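Local coordinates for SAP-like pentraxin (Limulus polyphemus, PDB 3FLP), which binds two calcium ions per subunit, forms doubly stacked heptameric rings and probably acts as a calcium-dependent lectin, at residues Arg39-Phe51 / Phe62-Leu74. Sequence-based numbering, arbitrary orientation.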
loop_
_atom_site.group_PDB
_atom_site.type_symbol
_atom_site.label_atom_id
_atom_site.label_comp_id
_atom_site.label_asym_id
_atom_site.label_seq_id
_atom_site.Cartn_x
_atom_site.Cartn_y
_atom_site.Cartn_z
ATOM N N ARG A 39 34.166 -8.568 15.441
ATOM C CA ARG A 39 34.783 -7.349 14.939
ATOM C C ARG A 39 35.794 -6.911 15.999
ATOM O O ARG A 39 35.472 -6.858 17.189
ATOM C CB ARG A 39 33.707 -6.280 14.711
ATOM C CG ARG A 39 32.732 -6.661 13.588
ATOM C CD ARG A 39 31.426 -5.861 13.587
ATOM N NE ARG A 39 30.456 -6.536 12.731
ATOM C CZ ARG A 39 30.519 -6.559 11.400
ATOM N NH1 ARG A 39 31.500 -5.923 10.762
ATOM N NH2 ARG A 39 29.635 -7.268 10.704
ATOM N N ILE A 40 37.020 -6.627 15.572
ATOM C CA ILE A 40 38.061 -6.214 16.502
ATOM C C ILE A 40 38.870 -5.008 16.039
ATOM O O ILE A 40 39.068 -4.782 14.839
ATOM C CB ILE A 40 39.079 -7.363 16.788
ATOM C CG1 ILE A 40 39.669 -7.878 15.471
ATOM C CG2 ILE A 40 38.412 -8.483 17.570
ATOM C CD1 ILE A 40 40.784 -8.900 15.644
ATOM N N LYS A 41 39.324 -4.237 17.024
ATOM C CA LYS A 41 40.157 -3.063 16.806
ATOM C C LYS A 41 41.345 -3.322 17.729
ATOM O O LYS A 41 41.273 -3.074 18.928
ATOM C CB LYS A 41 39.427 -1.788 17.229
ATOM C CG LYS A 41 40.309 -0.544 17.165
ATOM C CD LYS A 41 39.659 0.651 17.826
ATOM C CE LYS A 41 38.390 1.069 17.107
ATOM N NZ LYS A 41 37.855 2.344 17.674
ATOM N N PRO A 42 42.451 -3.844 17.180
ATOM C CA PRO A 42 43.634 -4.138 17.992
ATOM C C PRO A 42 44.440 -2.920 18.434
ATOM O O PRO A 42 44.573 -1.944 17.687
ATOM C CB PRO A 42 44.426 -5.077 17.090
ATOM C CG PRO A 42 44.146 -4.517 15.724
ATOM C CD PRO A 42 42.666 -4.208 15.766
ATOM N N PHE A 43 44.974 -2.985 19.654
ATOM C CA PHE A 43 45.783 -1.896 20.199
ATOM C C PHE A 43 47.282 -2.188 20.128
ATOM O O PHE A 43 48.094 -1.288 20.328
ATOM C CB PHE A 43 45.408 -1.604 21.655
ATOM C CG PHE A 43 44.087 -0.890 21.825
ATOM C CD1 PHE A 43 43.464 -0.260 20.746
ATOM C CD2 PHE A 43 43.490 -0.805 23.081
ATOM C CE1 PHE A 43 42.265 0.441 20.920
ATOM C CE2 PHE A 43 42.294 -0.105 23.263
ATOM C CZ PHE A 43 41.682 0.518 22.180
ATOM N N HIS A 44 47.659 -3.439 19.861
ATOM C CA HIS A 44 49.080 -3.777 19.765
ATOM C C HIS A 44 49.412 -4.858 18.743
ATOM O O HIS A 44 48.581 -5.699 18.398
ATOM C CB HIS A 44 49.656 -4.151 21.145
ATOM C CG HIS A 44 48.927 -5.261 21.844
ATOM N ND1 HIS A 44 48.957 -6.571 21.410
ATOM C CD2 HIS A 44 48.175 -5.260 22.972
ATOM C CE1 HIS A 44 48.259 -7.325 22.239
ATOM N NE2 HIS A 44 47.773 -6.556 23.196
ATOM N N ARG A 45 50.647 -4.818 18.252
ATOM C CA ARG A 45 51.117 -5.767 17.255
ATOM C C ARG A 45 51.470 -7.145 17.805
ATOM O O ARG A 45 51.297 -8.147 17.108
ATOM C CB ARG A 45 52.340 -5.206 16.526
ATOM C CG ARG A 45 52.032 -4.084 15.550
ATOM C CD ARG A 45 53.224 -3.818 14.645
ATOM N NE ARG A 45 52.821 -3.141 13.418
ATOM C CZ ARG A 45 53.610 -2.962 12.362
ATOM N NH1 ARG A 45 54.862 -3.407 12.375
ATOM N NH2 ARG A 45 53.141 -2.350 11.283
ATOM N N ASN A 46 51.959 -7.201 19.042
ATOM C CA ASN A 46 52.349 -8.481 19.614
ATOM C C ASN A 46 51.178 -9.421 19.852
ATOM O O ASN A 46 50.032 -8.998 20.007
ATOM C CB ASN A 46 53.166 -8.297 20.904
ATOM C CG ASN A 46 52.502 -7.377 21.899
ATOM O OD1 ASN A 46 52.349 -6.179 21.651
ATOM N ND2 ASN A 46 52.110 -7.928 23.040
ATOM N N THR A 47 51.492 -10.711 19.857
ATOM C CA THR A 47 50.508 -11.765 20.034
ATOM C C THR A 47 49.580 -11.579 21.226
ATOM O O THR A 47 50.010 -11.228 22.322
ATOM C CB THR A 47 51.209 -13.118 20.179
ATOM O OG1 THR A 47 52.133 -13.280 19.097
ATOM C CG2 THR A 47 50.191 -14.255 20.153
ATOM N N GLY A 48 48.298 -11.823 20.990
ATOM C CA GLY A 48 47.306 -11.722 22.039
ATOM C C GLY A 48 46.244 -12.772 21.775
ATOM O O GLY A 48 45.940 -13.060 20.619
ATOM N N TYR A 49 45.692 -13.363 22.830
ATOM C CA TYR A 49 44.652 -14.377 22.664
ATOM C C TYR A 49 43.288 -13.744 22.874
ATOM O O TYR A 49 43.036 -13.105 23.897
ATOM C CB TYR A 49 44.870 -15.535 23.642
ATOM C CG TYR A 49 46.116 -16.306 23.306
ATOM C CD1 TYR A 49 47.375 -15.806 23.630
ATOM C CD2 TYR A 49 46.043 -17.487 22.564
ATOM C CE1 TYR A 49 48.536 -16.456 23.218
ATOM C CE2 TYR A 49 47.195 -18.146 22.143
ATOM C CZ TYR A 49 48.437 -17.623 22.473
ATOM O OH TYR A 49 49.575 -18.260 22.046
ATOM N N ILE A 50 42.409 -13.930 21.894
ATOM C CA ILE A 50 41.076 -13.344 21.929
ATOM C C ILE A 50 40.012 -14.245 22.543
ATOM O O ILE A 50 39.379 -13.885 23.535
ATOM C CB ILE A 50 40.640 -12.948 20.497
ATOM C CG1 ILE A 50 41.660 -11.966 19.917
ATOM C CG2 ILE A 50 39.251 -12.322 20.514
ATOM C CD1 ILE A 50 41.452 -11.653 18.457
ATOM N N PHE A 51 39.817 -15.410 21.938
ATOM C CA PHE A 51 38.823 -16.383 22.387
ATOM C C PHE A 51 39.534 -17.590 23.007
ATOM O O PHE A 51 40.291 -18.288 22.340
ATOM C CB PHE A 51 37.968 -16.793 21.177
ATOM C CG PHE A 51 36.838 -17.736 21.492
ATOM C CD1 PHE A 51 37.065 -19.106 21.623
ATOM C CD2 PHE A 51 35.533 -17.262 21.598
ATOM C CE1 PHE A 51 36.009 -19.985 21.850
ATOM C CE2 PHE A 51 34.467 -18.137 21.825
ATOM C CZ PHE A 51 34.705 -19.498 21.950
ATOM N N PHE A 62 40.438 -24.712 22.835
ATOM C CA PHE A 62 40.308 -23.946 21.602
ATOM C C PHE A 62 40.716 -22.509 21.903
ATOM O O PHE A 62 40.136 -21.869 22.776
ATOM C CB PHE A 62 38.857 -24.021 21.134
ATOM C CG PHE A 62 38.626 -23.447 19.780
ATOM C CD1 PHE A 62 38.491 -22.077 19.604
ATOM C CD2 PHE A 62 38.523 -24.280 18.672
ATOM C CE1 PHE A 62 38.252 -21.545 18.347
ATOM C CE2 PHE A 62 38.285 -23.755 17.415
ATOM C CZ PHE A 62 38.150 -22.385 17.255
ATOM N N ILE A 63 41.729 -22.006 21.205
ATOM C CA ILE A 63 42.179 -20.645 21.453
ATOM C C ILE A 63 42.542 -19.915 20.173
ATOM O O ILE A 63 43.334 -20.407 19.364
ATOM C CB ILE A 63 43.417 -20.599 22.382
ATOM C CG1 ILE A 63 43.611 -21.945 23.088
ATOM C CG2 ILE A 63 43.233 -19.505 23.419
ATOM C CD1 ILE A 63 44.867 -22.008 23.926
ATOM N N THR A 64 41.959 -18.736 19.994
ATOM C CA THR A 64 42.237 -17.918 18.820
ATOM C C THR A 64 43.212 -16.826 19.234
ATOM O O THR A 64 43.237 -16.411 20.389
ATOM C CB THR A 64 40.961 -17.240 18.267
ATOM O OG1 THR A 64 40.406 -16.384 19.274
ATOM C CG2 THR A 64 39.931 -18.289 17.842
ATOM N N SER A 65 44.007 -16.360 18.283
ATOM C CA SER A 65 44.986 -15.327 18.563
ATOM C C SER A 65 45.344 -14.592 17.286
ATOM O O SER A 65 44.940 -14.983 16.185
ATOM C CB SER A 65 46.254 -15.957 19.136
ATOM O OG SER A 65 46.783 -16.906 18.224
ATOM N N MET A 66 46.118 -13.528 17.439
ATOM C CA MET A 66 46.547 -12.748 16.291
ATOM C C MET A 66 47.783 -11.967 16.667
ATOM O O MET A 66 48.112 -11.825 17.843
ATOM C CB MET A 66 45.466 -11.741 15.875
ATOM C CG MET A 66 45.314 -10.575 16.869
ATOM S SD MET A 66 44.464 -9.109 16.202
ATOM C CE MET A 66 45.852 -8.196 15.511
ATOM N N TYR A 67 48.467 -11.473 15.649
ATOM C CA TYR A 67 49.618 -10.615 15.833
ATOM C C TYR A 67 49.884 -9.995 14.478
ATOM O O TYR A 67 49.402 -10.488 13.460
ATOM C CB TYR A 67 50.831 -11.374 16.394
ATOM C CG TYR A 67 51.555 -12.306 15.460
ATOM C CD1 TYR A 67 52.528 -11.831 14.586
ATOM C CD2 TYR A 67 51.316 -13.677 15.503
ATOM C CE1 TYR A 67 53.251 -12.703 13.787
ATOM C CE2 TYR A 67 52.032 -14.554 14.708
ATOM C CZ TYR A 67 52.997 -14.064 13.855
ATOM O OH TYR A 67 53.704 -14.943 13.068
ATOM N N VAL A 68 50.602 -8.884 14.477
ATOM C CA VAL A 68 50.912 -8.180 13.249
ATOM C C VAL A 68 52.390 -8.338 12.948
ATOM O O VAL A 68 53.230 -8.064 13.805
ATOM C CB VAL A 68 50.565 -6.687 13.402
ATOM C CG1 VAL A 68 50.819 -5.949 12.098
ATOM C CG2 VAL A 68 49.112 -6.548 13.833
ATOM N N LYS A 69 52.707 -8.798 11.739
ATOM C CA LYS A 69 54.102 -8.985 11.334
ATOM C C LYS A 69 54.774 -7.626 11.186
ATOM O O LYS A 69 54.112 -6.585 11.168
ATOM C CB LYS A 69 54.208 -9.702 9.982
ATOM C CG LYS A 69 53.462 -11.020 9.856
ATOM C CD LYS A 69 54.008 -12.086 10.783
ATOM C CE LYS A 69 55.385 -12.596 10.356
ATOM N NZ LYS A 69 55.884 -13.629 11.328
ATOM N N SER A 70 56.095 -7.653 11.055
ATOM C CA SER A 70 56.896 -6.443 10.891
ATOM C C SER A 70 56.418 -5.566 9.729
ATOM O O SER A 70 56.439 -4.339 9.823
ATOM C CB SER A 70 58.363 -6.835 10.672
ATOM O OG SER A 70 59.194 -5.692 10.572
ATOM N N ASP A 71 55.985 -6.197 8.642
ATOM C CA ASP A 71 55.514 -5.462 7.469
ATOM C C ASP A 71 54.056 -5.005 7.575
ATOM O O ASP A 71 53.501 -4.474 6.616
ATOM C CB ASP A 71 55.702 -6.311 6.202
ATOM C CG ASP A 71 54.914 -7.610 6.237
ATOM O OD1 ASP A 71 54.269 -7.892 7.269
ATOM O OD2 ASP A 71 54.939 -8.356 5.231
ATOM N N GLY A 72 53.444 -5.214 8.739
ATOM C CA GLY A 72 52.061 -4.805 8.932
ATOM C C GLY A 72 51.024 -5.859 8.567
ATOM O O GLY A 72 49.823 -5.626 8.692
ATOM N N THR A 73 51.487 -7.022 8.121
ATOM C CA THR A 73 50.608 -8.123 7.728
ATOM C C THR A 73 49.920 -8.795 8.913
ATOM O O THR A 73 50.547 -9.062 9.941
ATOM C CB THR A 73 51.410 -9.197 6.955
ATOM O OG1 THR A 73 51.792 -8.672 5.680
ATOM C CG2 THR A 73 50.590 -10.449 6.747
ATOM N N LEU A 74 48.631 -9.078 8.760
ATOM C CA LEU A 74 47.867 -9.734 9.814
ATOM C C LEU A 74 48.097 -11.240 9.822
ATOM O O LEU A 74 48.072 -11.886 8.779
ATOM C CB LEU A 74 46.370 -9.476 9.640
ATOM C CG LEU A 74 45.457 -10.208 10.635
ATOM C CD1 LEU A 74 45.710 -9.708 12.055
ATOM C CD2 LEU A 74 44.007 -9.995 10.248
#
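Ile40 and Pro42, on the strand of the facing sheet, touch Met66 through the core of the pentraxin sandwich: Ile40 CD1 lies 3.7 Å from Met66 SD, and the proline ring crosses the methionine's end, which a bend at chi3 (-89°) turns toward it. After the loop at Phe43 and His44, Val68 N donates to Arg45 O at 2.8 Å. The extended Arg45 side chain runs over Val68 to the 69-72 turn. There Arg45 NH1 bonds Ser70 O at 3.1 Å, from above that carbonyl's plane, while Lys69 O sits over one guanidinium face. Thr47 OG1 rests beside CB of Tyr67; the Tyr67 ring meets Tyr87 edge-to-face. Gly48 and Met66 form an antiparallel hydrogen-bonded pair, Gly48 N to Met66 O and Met66 N to Gly48 O, each 3.2 Å. On the other face of the sheet, Ser65 CB makes a CH-pi contact with the Tyr49 ring, 4.0 Å from its centroid, and Ile63, which also touches the calcium ligand Glu145, sets CG2 against Tyr49 CD2. Ile50 and Phe51 form a classic beta bulge opposite Thr64: Ile50 N reaches Thr64 O, but Phe51 N bonds Thr64 OG1 (2.9 Å), a hydroxyl that chi1 of 61° sets between its own backbone N and carbonyl carbon. Thr64 N donates to Phe51 O. Phe51 CD1 meets Phe62 CD1 at 3.9 Å, the ring planes nearly perpendicular. Backbone bonds thus join 45-51 to 64-68, the buried Thr64 hydroxyl satisfies the extra N-H of the bulge, and Met66 joins the two sheets through apolar contacts.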